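Local structure of fibrillarin-like pre-rRNA processing protein (Archaeoglobus fulgidus, 1NT2) at residues A[2-7]-A[50-55]; A[15-20]-A[75-80]; A[119-124]-A[147-152]; A[160-165]-A[200-205]. The protein catalyses site-specific 2'-hydroxyl methylation of riboses in rRNA and tRNA, using S-adenosylmethionine as methyl donor and a guide RNA for site selection. One frame throughout, in Å; residues are numbered along the deposited sequence.

Contacts 1 and 2 join the N-terminal sheet to the methyltransferase core, whereas contacts 3 and 4 lie in the core, nearer the cofactor. The first two belong together: R6 NH1 forms a salt bridge with D80 OD1 at 2.6 Å, and N7 O probably accepts a hydrogen bond from K18 N at 2.9 Å. Contact 1 also reaches contact 4, where H51 CB packs on F204 CZ at 3.5 Å. Contact 3 stands apart, its nearest atoms about 10 to 11 Å from those of the others. The side chain of Y120 in contact 3 lies about 7 Å from S-adenosylmethionine, and that of H202 in contact 4 about 5 Å.

Contact 1: A[2-7]-A[50-55]; sequences KELMRN and GHRLKL
M5 and L53 lie side by side with their side chains pointing the same way, so the thioether runs along the flank of the leucine instead of meeting it tip to tip. M5 CG is anti to the carbonyl carbon, and further bends at chi2 and chi3 bring the end of the chain over to the other segment. There SD packs on L53 CB at 3.7 Å and may receive a weak hydrogen bond from L53 N, the sulfur position being less certain, while CE reaches L55 CD2 at 4.3 Å. L4 and R52 meet quite differently, crossing at about a right angle: R52 CD touches L4 CD2 at 4.1 Å, an aliphatic contact. L4 and M5 both face V8 on the adjoining strand 8-11 and form a classic beta bulge at the outermost strand of the N-terminal antiparallel sheet; this edge meets the loop between helix 42-48 and strand 60-64 of the methyltransferase core. From R6 the CB points at that loop, and CG packs against the L55 carbonyl. A bend at chi2 (-77°) turns the guanidinium onward, and its salt bridge is made with D80. I78 of helix 70-78 touches the side chains of M5, R6 and L55.

Contact 2: A[15-20]-A[75-80]; sequences LVTKSK and LADIVD
The carboxylate of D77 is the flat group on which this contact turns, and two hydroxyls approach it in different ways. T17 OG1 donates to D77 OD2 at 3.0 Å, and OD2 accepts with its anti lone pair, the one directed away from the other oxygen. Above one face sits S19, whose CB is 3.4 Å from D77 CG and whose OG donates to OD1 at 3.2 Å from 43° out of the carboxylate plane. Each oxygen also has a salt bridge outside the two segments, OD1 with R104 and OD2 with R34.

The torsions explain the division of labour. T17 OG1 occupies the crowded position between the backbone N and the carbonyl carbon (chi1 59°), which leaves CG2 to touch I78 CG1 at 4.4 Å. S19 OG is anti to its backbone N (chi1 179°), which places it by OD1, and it also accepts a hydrogen bond from Y21 N. K18 O lies 3.9 Å from D77 CB.

D77 belongs to the last turn of its helix, where the carbonyl end would be expected to make a buried carboxylate less comfortable; the two arginines probably offset this and keep it ionised. The contact joins the N-terminal antiparallel sheet to the methyltransferase core. Strand 14-18 runs between strands 8-11 and 33-35, the latter supplying R34, whose backbone also bonds to that of T17, while the end of helix 70-78 lies against this sheet, with I78 touching V8.

Contact 3: A[119-124]-A[147-152]; sequences KYSGIV and AEFFLK
The ring of F150 is held between two CB atoms. V124 CB stands over the centre of one face, 3.7 Å from the centroid and 6° off the ring normal, a CH-pi contact. Over the centre of the opposite face lies CB of F149, its own neighbour in the chain, 3.4 Å above the plane. The edge of the ring meets S121 CA, which is 3.4 Å from F150 CZ. Y120 approaches obliquely: the two rings touch rim to rim, with centroids 5.8 Å apart and planes at 29°, and neither lies over the face of the other. F149 points its own ring edge at S121, whose CB is 3.4 Å from F149 CD2.

These side chains fill the junction where helix 139-150 ends. That helix connects parallel strands 127-132 and 155-162, a beta-alpha-beta crossover of the Rossmann-like methyltransferase core, and the loop 119-124 leads toward the first of these strands. The loop is shaped by a type I turn closed by I123 N to Y120 O at 2.9 Å, which places Y120, S121 and V124 around the phenylalanine. V124 CG1, anti to the backbone N, is thereby brought to 3.5 Å from F150 CG.

Farther out, Y120 OH is hydrogen-bonded to N146 of the same helix, which fixes the far end of the tyrosine. V124 and F150 both rest on L62 of strand 60-64. A chain of the partner protein, Nop5, touches the same residues: S121 OG makes a weak hydrogen bond to N30 O of that chain, and F149 packs on its P33.

Contact 4: A[160-165]-A[200-205]; sequences MVKARS and RDHIFI
D201 opens the contact. Its CG is anti to the backbone N, and OD2 forms a salt bridge with K162 NZ at 3.2 Å; R164 lays its aliphatic CG against the same oxygen at 3.4 Å, while its guanidinium, turned about 80° to the carboxylate plane, stays beyond salt-bridge distance. D201 O receives a weak hydrogen bond from A163 N.

At H202 the imidazole takes K162 CB over one face, 3.9 Å from the ring centroid and offset toward the rim, a CH-pi contact. The lysine chain crosses the ring obliquely, then bends at chi4 to bring NZ to D201.

The pairing of I203 with V161 is loose, V161 N donating to I203 O at 3.3 Å from above the carbonyl plane. F204 forms a non-hydrogen-bonded pair with M160; the side chains lie side by side, and M160 CE touches F204 CB at 3.4 Å. With chi1 at 79° the phenyl ring leads away from M160 and meets the ring of H51.

M160 and H202 border the cofactor pocket, M160 touching D133, a predicted S-adenosylmethionine-binding residue. In the mixed sheet of the Rossmann-like fold, strand 202-209 lies beside strand 155-162 and antiparallel to it, with 188-194 on its other side; the short axes of 160-162 and 202-205 approach to 4.6 Å, at 149° between their directions. Helix 172-184 packs against I203 and I205 through F176 and L180, whereas M160, H202 and F204 face helix 42-48.

Contact 1: A[2-7]-A[50-55]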
# COMPACT_ATOMS: atom_id res chain seq x y z
N LYS A 2 -33.48 0.49 59.30
CA LYS A 2 -32.18 0.05 59.90
C LYS A 2 -31.00 0.97 59.58
O LYS A 2 -31.11 1.91 58.79
CB LYS A 2 -31.84 -1.37 59.44
CG LYS A 2 -32.39 -2.47 60.33
CD LYS A 2 -31.88 -3.85 59.91
CE LYS A 2 -32.39 -4.23 58.53
NZ LYS A 2 -32.07 -5.64 58.19
N GLU A 3 -29.87 0.69 60.22
CA GLU A 3 -28.64 1.45 60.06
C GLU A 3 -27.50 0.45 59.80
O GLU A 3 -27.22 -0.41 60.64
CB GLU A 3 -28.36 2.27 61.33
CG GLU A 3 -28.26 1.45 62.64
CD GLU A 3 -29.61 1.01 63.25
OE1 GLU A 3 -30.38 1.89 63.72
OE2 GLU A 3 -29.90 -0.21 63.27
N LEU A 4 -26.85 0.54 58.64
CA LEU A 4 -25.77 -0.40 58.33
C LEU A 4 -24.40 0.26 58.33
O LEU A 4 -23.39 -0.37 58.64
CB LEU A 4 -25.99 -1.03 56.95
CG LEU A 4 -27.27 -1.82 56.66
CD1 LEU A 4 -27.48 -1.91 55.16
CD2 LEU A 4 -27.16 -3.20 57.28
N MET A 5 -24.38 1.54 57.96
CA MET A 5 -23.13 2.27 57.86
C MET A 5 -23.14 3.65 58.47
O MET A 5 -24.12 4.08 59.07
CB MET A 5 -22.72 2.42 56.40
CG MET A 5 -22.53 1.14 55.63
SD MET A 5 -20.79 0.88 55.21
CE MET A 5 -20.27 2.56 54.86
N ARG A 6 -22.03 4.34 58.24
CA ARG A 6 -21.78 5.69 58.71
C ARG A 6 -23.00 6.57 58.58
O ARG A 6 -23.52 7.07 59.57
CB ARG A 6 -20.60 6.27 57.94
CG ARG A 6 -19.63 7.07 58.81
CD ARG A 6 -20.20 8.43 59.13
NE ARG A 6 -19.32 9.22 59.98
CZ ARG A 6 -19.55 10.49 60.29
NH1 ARG A 6 -20.62 11.11 59.82
NH2 ARG A 6 -18.71 11.14 61.08
N ASN A 7 -23.45 6.80 57.35
CA ASN A 7 -24.64 7.62 57.17
C ASN A 7 -25.54 6.86 56.21
O ASN A 7 -26.19 7.43 55.34
CB ASN A 7 -24.27 9.00 56.62
CG ASN A 7 -23.68 9.91 57.68
OD1 ASN A 7 -24.26 10.09 58.75
ND2 ASN A 7 -22.52 10.49 57.38
N GLY A 50 -25.08 -7.55 51.50
CA GLY A 50 -24.73 -7.94 52.85
C GLY A 50 -23.55 -7.16 53.41
O GLY A 50 -23.73 -6.11 54.04
N HIS A 51 -22.35 -7.69 53.19
CA HIS A 51 -21.10 -7.11 53.65
C HIS A 51 -21.05 -5.58 53.54
O HIS A 51 -21.29 -5.02 52.47
CB HIS A 51 -19.94 -7.73 52.87
CG HIS A 51 -18.58 -7.35 53.37
ND1 HIS A 51 -18.12 -6.05 53.33
CD2 HIS A 51 -17.59 -8.09 53.90
CE1 HIS A 51 -16.89 -6.01 53.82
NE2 HIS A 51 -16.54 -7.24 54.16
N ARG A 52 -20.70 -4.93 54.65
CA ARG A 52 -20.63 -3.47 54.73
C ARG A 52 -19.21 -2.96 55.08
O ARG A 52 -18.26 -3.73 55.20
CB ARG A 52 -21.64 -2.97 55.77
CG ARG A 52 -22.89 -3.84 55.87
CD ARG A 52 -23.22 -4.14 57.33
NE ARG A 52 -22.00 -4.37 58.12
CZ ARG A 52 -21.14 -5.37 57.93
NH1 ARG A 52 -21.33 -6.25 56.96
NH2 ARG A 52 -20.06 -5.46 58.70
N LEU A 53 -19.09 -1.64 55.24
CA LEU A 53 -17.81 -0.99 55.56
C LEU A 53 -17.86 -0.10 56.81
O LEU A 53 -18.47 0.97 56.78
CB LEU A 53 -17.37 -0.14 54.36
CG LEU A 53 -16.25 -0.58 53.42
CD1 LEU A 53 -14.92 -0.24 54.03
CD2 LEU A 53 -16.35 -2.06 53.14
N LYS A 54 -17.23 -0.52 57.91
CA LYS A 54 -17.22 0.30 59.13
C LYS A 54 -16.25 1.44 58.86
O LYS A 54 -15.26 1.24 58.17
CB LYS A 54 -16.69 -0.47 60.35
CG LYS A 54 -17.29 -1.83 60.60
CD LYS A 54 -18.66 -1.74 61.21
CE LYS A 54 -19.19 -3.14 61.44
NZ LYS A 54 -20.46 -3.36 60.71
N LEU A 55 -16.51 2.62 59.41
CA LEU A 55 -15.60 3.75 59.20
C LEU A 55 -16.12 5.07 59.74
O LEU A 55 -17.31 5.37 59.63
CB LEU A 55 -15.25 3.90 57.71
CG LEU A 55 -16.32 4.01 56.62
CD1 LEU A 55 -16.36 5.42 56.03
CD2 LEU A 55 -16.00 3.02 55.51

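Contact 2: A[15-20]-A[75-80]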
# COMPACT_ATOMS: atom_id res chain seq x y z
N LEU A 15 -32.33 2.16 50.00
CA LEU A 15 -31.03 2.43 50.59
C LEU A 15 -30.78 3.92 50.36
O LEU A 15 -31.03 4.43 49.27
CB LEU A 15 -29.95 1.60 49.88
CG LEU A 15 -28.55 1.55 50.48
CD1 LEU A 15 -28.53 0.59 51.65
CD2 LEU A 15 -27.54 1.12 49.43
N VAL A 16 -30.31 4.62 51.39
CA VAL A 16 -30.04 6.06 51.27
C VAL A 16 -28.92 6.52 52.19
O VAL A 16 -28.56 5.82 53.14
CB VAL A 16 -31.27 6.94 51.60
CG1 VAL A 16 -32.43 6.61 50.67
CG2 VAL A 16 -31.66 6.76 53.06
N THR A 17 -28.38 7.71 51.91
CA THR A 17 -27.32 8.28 52.74
C THR A 17 -27.76 9.65 53.29
O THR A 17 -28.37 10.46 52.58
CB THR A 17 -25.98 8.45 51.96
OG1 THR A 17 -26.17 9.31 50.83
CG2 THR A 17 -25.45 7.10 51.50
N LYS A 18 -27.45 9.89 54.57
CA LYS A 18 -27.79 11.14 55.22
C LYS A 18 -27.05 12.26 54.52
O LYS A 18 -25.83 12.36 54.62
CB LYS A 18 -27.37 11.12 56.70
CG LYS A 18 -27.32 12.51 57.36
CD LYS A 18 -26.51 12.53 58.67
CE LYS A 18 -27.19 11.74 59.79
NZ LYS A 18 -26.42 11.80 61.08
N SER A 19 -27.78 13.10 53.79
CA SER A 19 -27.15 14.22 53.10
C SER A 19 -28.05 15.44 53.11
O SER A 19 -29.19 15.38 53.54
CB SER A 19 -26.81 13.87 51.65
OG SER A 19 -26.23 14.99 51.00
N LYS A 20 -27.50 16.55 52.64
CA LYS A 20 -28.23 17.80 52.56
C LYS A 20 -27.85 18.36 51.21
O LYS A 20 -27.82 19.58 51.03
CB LYS A 20 -27.81 18.75 53.68
CG LYS A 20 -26.31 18.89 53.81
CD LYS A 20 -25.93 19.71 55.03
CE LYS A 20 -24.46 19.52 55.38
NZ LYS A 20 -23.56 19.77 54.21
N LEU A 75 -20.20 8.21 48.66
CA LEU A 75 -19.09 8.00 49.56
C LEU A 75 -18.81 9.32 50.26
O LEU A 75 -18.45 9.34 51.44
CB LEU A 75 -17.88 7.52 48.77
CG LEU A 75 -16.91 6.66 49.58
CD1 LEU A 75 -17.66 5.77 50.53
CD2 LEU A 75 -16.07 5.85 48.62
N ALA A 76 -19.01 10.42 49.55
CA ALA A 76 -18.78 11.75 50.10
C ALA A 76 -19.73 12.05 51.25
O ALA A 76 -19.42 12.86 52.12
CB ALA A 76 -18.93 12.79 49.01
N ASP A 77 -20.90 11.41 51.24
CA ASP A 77 -21.87 11.61 52.31
C ASP A 77 -21.49 10.75 53.50
O ASP A 77 -21.76 11.10 54.65
CB ASP A 77 -23.28 11.22 51.87
CG ASP A 77 -23.90 12.24 50.94
OD1 ASP A 77 -23.48 13.42 51.00
OD2 ASP A 77 -24.82 11.86 50.18
N ILE A 78 -20.88 9.60 53.21
CA ILE A 78 -20.44 8.67 54.23
C ILE A 78 -19.25 9.29 54.96
O ILE A 78 -19.26 9.41 56.19
CB ILE A 78 -20.04 7.33 53.60
CG1 ILE A 78 -21.25 6.75 52.85
CG2 ILE A 78 -19.56 6.37 54.68
CD1 ILE A 78 -21.01 5.41 52.17
N VAL A 79 -18.24 9.68 54.20
CA VAL A 79 -17.05 10.32 54.76
C VAL A 79 -17.23 11.85 54.69
O VAL A 79 -16.57 12.52 53.90
CB VAL A 79 -15.78 9.89 53.97
CG1 VAL A 79 -14.56 10.63 54.47
CG2 VAL A 79 -15.57 8.39 54.12
N ASP A 80 -18.13 12.38 55.50
CA ASP A 80 -18.41 13.82 55.51
C ASP A 80 -17.37 14.64 56.26
O ASP A 80 -17.31 15.87 56.13
CB ASP A 80 -19.79 14.08 56.13
CG ASP A 80 -19.94 13.45 57.50
OD1 ASP A 80 -19.80 12.21 57.60
OD2 ASP A 80 -20.22 14.19 58.46

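Contact 3: A[119-124]-A[147-152]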
# COMPACT_ATOMS: atom_id res chain seq x y z
N LYS A 119 2.75 9.31 39.12
CA LYS A 119 2.49 10.53 38.39
C LYS A 119 1.81 11.58 39.26
O LYS A 119 2.04 12.77 39.09
CB LYS A 119 1.61 10.21 37.19
CG LYS A 119 2.01 10.90 35.92
CD LYS A 119 3.28 10.30 35.39
CE LYS A 119 3.56 10.82 33.99
NZ LYS A 119 2.47 10.50 33.03
N TYR A 120 0.95 11.14 40.17
CA TYR A 120 0.24 12.07 41.05
C TYR A 120 0.60 11.81 42.53
O TYR A 120 -0.04 12.33 43.45
CB TYR A 120 -1.28 11.97 40.81
CG TYR A 120 -1.87 10.58 40.96
CD1 TYR A 120 -1.95 9.96 42.21
CD2 TYR A 120 -2.30 9.86 39.85
CE1 TYR A 120 -2.44 8.67 42.34
CE2 TYR A 120 -2.79 8.56 39.97
CZ TYR A 120 -2.86 7.97 41.22
OH TYR A 120 -3.34 6.69 41.36
N SER A 121 1.64 11.00 42.73
CA SER A 121 2.13 10.61 44.05
C SER A 121 2.43 11.79 44.96
O SER A 121 2.53 11.62 46.18
CB SER A 121 3.40 9.78 43.92
OG SER A 121 4.55 10.61 44.02
N GLY A 122 2.60 12.97 44.39
CA GLY A 122 2.88 14.13 45.23
C GLY A 122 1.64 14.94 45.56
O GLY A 122 1.74 16.11 45.95
N ILE A 123 0.46 14.33 45.42
CA ILE A 123 -0.81 14.99 45.69
C ILE A 123 -1.60 14.16 46.67
O ILE A 123 -2.22 14.67 47.61
CB ILE A 123 -1.66 15.14 44.40
CG1 ILE A 123 -0.93 16.01 43.37
CG2 ILE A 123 -3.01 15.77 44.74
CD1 ILE A 123 -1.70 16.19 42.08
N VAL A 124 -1.60 12.85 46.45
CA VAL A 124 -2.33 11.96 47.32
C VAL A 124 -1.54 11.70 48.59
O VAL A 124 -0.34 11.42 48.55
CB VAL A 124 -2.61 10.63 46.60
CG1 VAL A 124 -3.41 9.71 47.50
CG2 VAL A 124 -3.37 10.90 45.31
N ALA A 147 -1.81 0.91 46.00
CA ALA A 147 -1.76 0.60 47.42
C ALA A 147 -0.37 0.90 47.99
O ALA A 147 -0.23 1.52 49.05
CB ALA A 147 -2.12 -0.88 47.65
N GLU A 148 0.66 0.44 47.28
CA GLU A 148 2.03 0.66 47.70
C GLU A 148 2.20 2.13 48.04
O GLU A 148 2.48 2.51 49.18
CB GLU A 148 2.99 0.30 46.57
CG GLU A 148 4.41 -0.01 47.03
CD GLU A 148 4.63 -1.51 47.27
OE1 GLU A 148 5.73 -1.89 47.74
OE2 GLU A 148 3.71 -2.30 46.96
N PHE A 149 2.00 2.96 47.02
CA PHE A 149 2.13 4.40 47.17
C PHE A 149 1.38 5.08 48.30
O PHE A 149 1.97 5.84 49.06
CB PHE A 149 1.76 5.11 45.86
CG PHE A 149 2.90 5.23 44.90
CD1 PHE A 149 3.43 4.10 44.28
CD2 PHE A 149 3.46 6.48 44.63
CE1 PHE A 149 4.50 4.21 43.39
CE2 PHE A 149 4.54 6.59 43.75
CZ PHE A 149 5.06 5.45 43.13
N PHE A 150 0.08 4.79 48.45
CA PHE A 150 -0.69 5.50 49.47
C PHE A 150 -1.43 4.74 50.57
O PHE A 150 -1.70 5.29 51.64
CB PHE A 150 -1.66 6.43 48.74
CG PHE A 150 -1.08 7.05 47.49
CD1 PHE A 150 -0.02 7.94 47.57
CD2 PHE A 150 -1.56 6.71 46.24
CE1 PHE A 150 0.55 8.47 46.41
CE2 PHE A 150 -1.00 7.23 45.08
CZ PHE A 150 0.06 8.11 45.17
N LEU A 151 -1.76 3.47 50.34
CA LEU A 151 -2.48 2.73 51.36
C LEU A 151 -1.66 2.54 52.63
O LEU A 151 -0.80 1.64 52.71
CB LEU A 151 -2.93 1.37 50.84
CG LEU A 151 -3.58 0.49 51.92
CD1 LEU A 151 -4.84 1.16 52.43
CD2 LEU A 151 -3.89 -0.87 51.35
N LYS A 152 -1.94 3.37 53.63
CA LYS A 152 -1.24 3.30 54.90
C LYS A 152 -1.37 1.92 55.57
O LYS A 152 -2.45 1.35 55.64
CB LYS A 152 -1.79 4.39 55.83
CG LYS A 152 -3.25 4.21 56.17
CD LYS A 152 -3.93 5.53 56.42
CE LYS A 152 -3.23 6.34 57.48
NZ LYS A 152 -4.00 7.57 57.81

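Contact 4: A[160-165]-A[200-205]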
# COMPACT_ATOMS: atom_id res chain seq x y z
N MET A 160 -13.94 -3.40 42.80
CA MET A 160 -14.97 -4.05 42.01
C MET A 160 -14.28 -4.69 40.80
O MET A 160 -13.32 -4.14 40.24
CB MET A 160 -16.02 -3.02 41.58
CG MET A 160 -16.69 -2.25 42.73
SD MET A 160 -17.28 -3.23 44.15
CE MET A 160 -18.30 -4.43 43.34
N VAL A 161 -14.76 -5.85 40.38
CA VAL A 161 -14.16 -6.56 39.26
C VAL A 161 -15.16 -7.11 38.25
O VAL A 161 -16.17 -7.72 38.61
CB VAL A 161 -13.26 -7.72 39.78
CG1 VAL A 161 -12.75 -8.57 38.63
CG2 VAL A 161 -12.12 -7.16 40.57
N LYS A 162 -14.88 -6.88 36.97
CA LYS A 162 -15.73 -7.38 35.91
C LYS A 162 -14.93 -8.50 35.27
O LYS A 162 -13.99 -8.23 34.53
CB LYS A 162 -15.99 -6.28 34.88
CG LYS A 162 -16.74 -6.74 33.65
CD LYS A 162 -17.22 -5.56 32.85
CE LYS A 162 -17.89 -6.00 31.56
NZ LYS A 162 -19.04 -6.92 31.79
N ALA A 163 -15.29 -9.75 35.58
CA ALA A 163 -14.59 -10.90 35.02
C ALA A 163 -14.08 -10.68 33.60
O ALA A 163 -12.88 -10.72 33.36
CB ALA A 163 -15.49 -12.13 35.07
N ARG A 164 -15.00 -10.43 32.66
CA ARG A 164 -14.65 -10.20 31.26
C ARG A 164 -13.56 -9.14 31.04
O ARG A 164 -12.78 -9.22 30.10
CB ARG A 164 -15.88 -9.78 30.45
CG ARG A 164 -17.12 -10.57 30.74
CD ARG A 164 -18.10 -10.45 29.58
NE ARG A 164 -17.80 -11.42 28.52
CZ ARG A 164 -17.89 -12.74 28.67
NH1 ARG A 164 -18.28 -13.26 29.83
NH2 ARG A 164 -17.60 -13.55 27.66
N SER A 165 -13.53 -8.14 31.91
CA SER A 165 -12.55 -7.05 31.84
C SER A 165 -11.12 -7.59 31.81
O SER A 165 -10.22 -7.03 31.19
CB SER A 165 -12.75 -6.13 33.05
OG SER A 165 -11.72 -5.18 33.17
N ARG A 200 -24.77 -8.19 37.07
CA ARG A 200 -24.55 -9.56 36.63
C ARG A 200 -23.17 -9.94 36.10
O ARG A 200 -23.03 -10.97 35.45
CB ARG A 200 -25.60 -9.96 35.58
CG ARG A 200 -27.07 -9.94 36.04
CD ARG A 200 -27.87 -11.07 35.37
NE ARG A 200 -27.99 -10.95 33.91
CZ ARG A 200 -28.48 -11.90 33.10
NH1 ARG A 200 -28.90 -13.06 33.59
NH2 ARG A 200 -28.56 -11.69 31.79
N ASP A 201 -22.14 -9.14 36.36
CA ASP A 201 -20.81 -9.48 35.86
C ASP A 201 -19.69 -9.09 36.83
O ASP A 201 -18.54 -9.50 36.65
CB ASP A 201 -20.58 -8.80 34.50
CG ASP A 201 -19.58 -9.56 33.61
OD1 ASP A 201 -18.43 -9.80 34.05
OD2 ASP A 201 -19.95 -9.91 32.46
N HIS A 202 -20.02 -8.31 37.85
CA HIS A 202 -19.04 -7.86 38.84
C HIS A 202 -19.07 -8.65 40.16
O HIS A 202 -20.02 -9.38 40.45
CB HIS A 202 -19.27 -6.37 39.14
CG HIS A 202 -19.03 -5.47 37.97
ND1 HIS A 202 -19.79 -5.52 36.83
CD2 HIS A 202 -18.11 -4.49 37.77
CE1 HIS A 202 -19.35 -4.61 35.97
NE2 HIS A 202 -18.33 -3.97 36.52
N ILE A 203 -18.00 -8.51 40.96
CA ILE A 203 -17.89 -9.15 42.28
C ILE A 203 -16.99 -8.27 43.13
O ILE A 203 -15.93 -7.87 42.67
CB ILE A 203 -17.29 -10.57 42.22
CG1 ILE A 203 -17.34 -11.19 43.62
CG2 ILE A 203 -15.84 -10.51 41.73
CD1 ILE A 203 -16.97 -12.65 43.67
N PHE A 204 -17.39 -7.97 44.36
CA PHE A 204 -16.59 -7.12 45.23
C PHE A 204 -15.67 -7.91 46.16
O PHE A 204 -16.05 -8.93 46.73
CB PHE A 204 -17.49 -6.22 46.07
CG PHE A 204 -18.12 -6.91 47.25
CD1 PHE A 204 -17.50 -6.87 48.51
CD2 PHE A 204 -19.30 -7.63 47.11
CE1 PHE A 204 -18.06 -7.54 49.59
CE2 PHE A 204 -19.87 -8.30 48.20
CZ PHE A 204 -19.25 -8.25 49.44
N ILE A 205 -14.45 -7.42 46.30
CA ILE A 205 -13.48 -8.08 47.16
C ILE A 205 -13.02 -7.06 48.19
O ILE A 205 -12.46 -6.03 47.83
CB ILE A 205 -12.24 -8.56 46.37
CG1 ILE A 205 -12.65 -9.26 45.08
CG2 ILE A 205 -11.44 -9.53 47.21
CD1 ILE A 205 -11.45 -9.71 44.25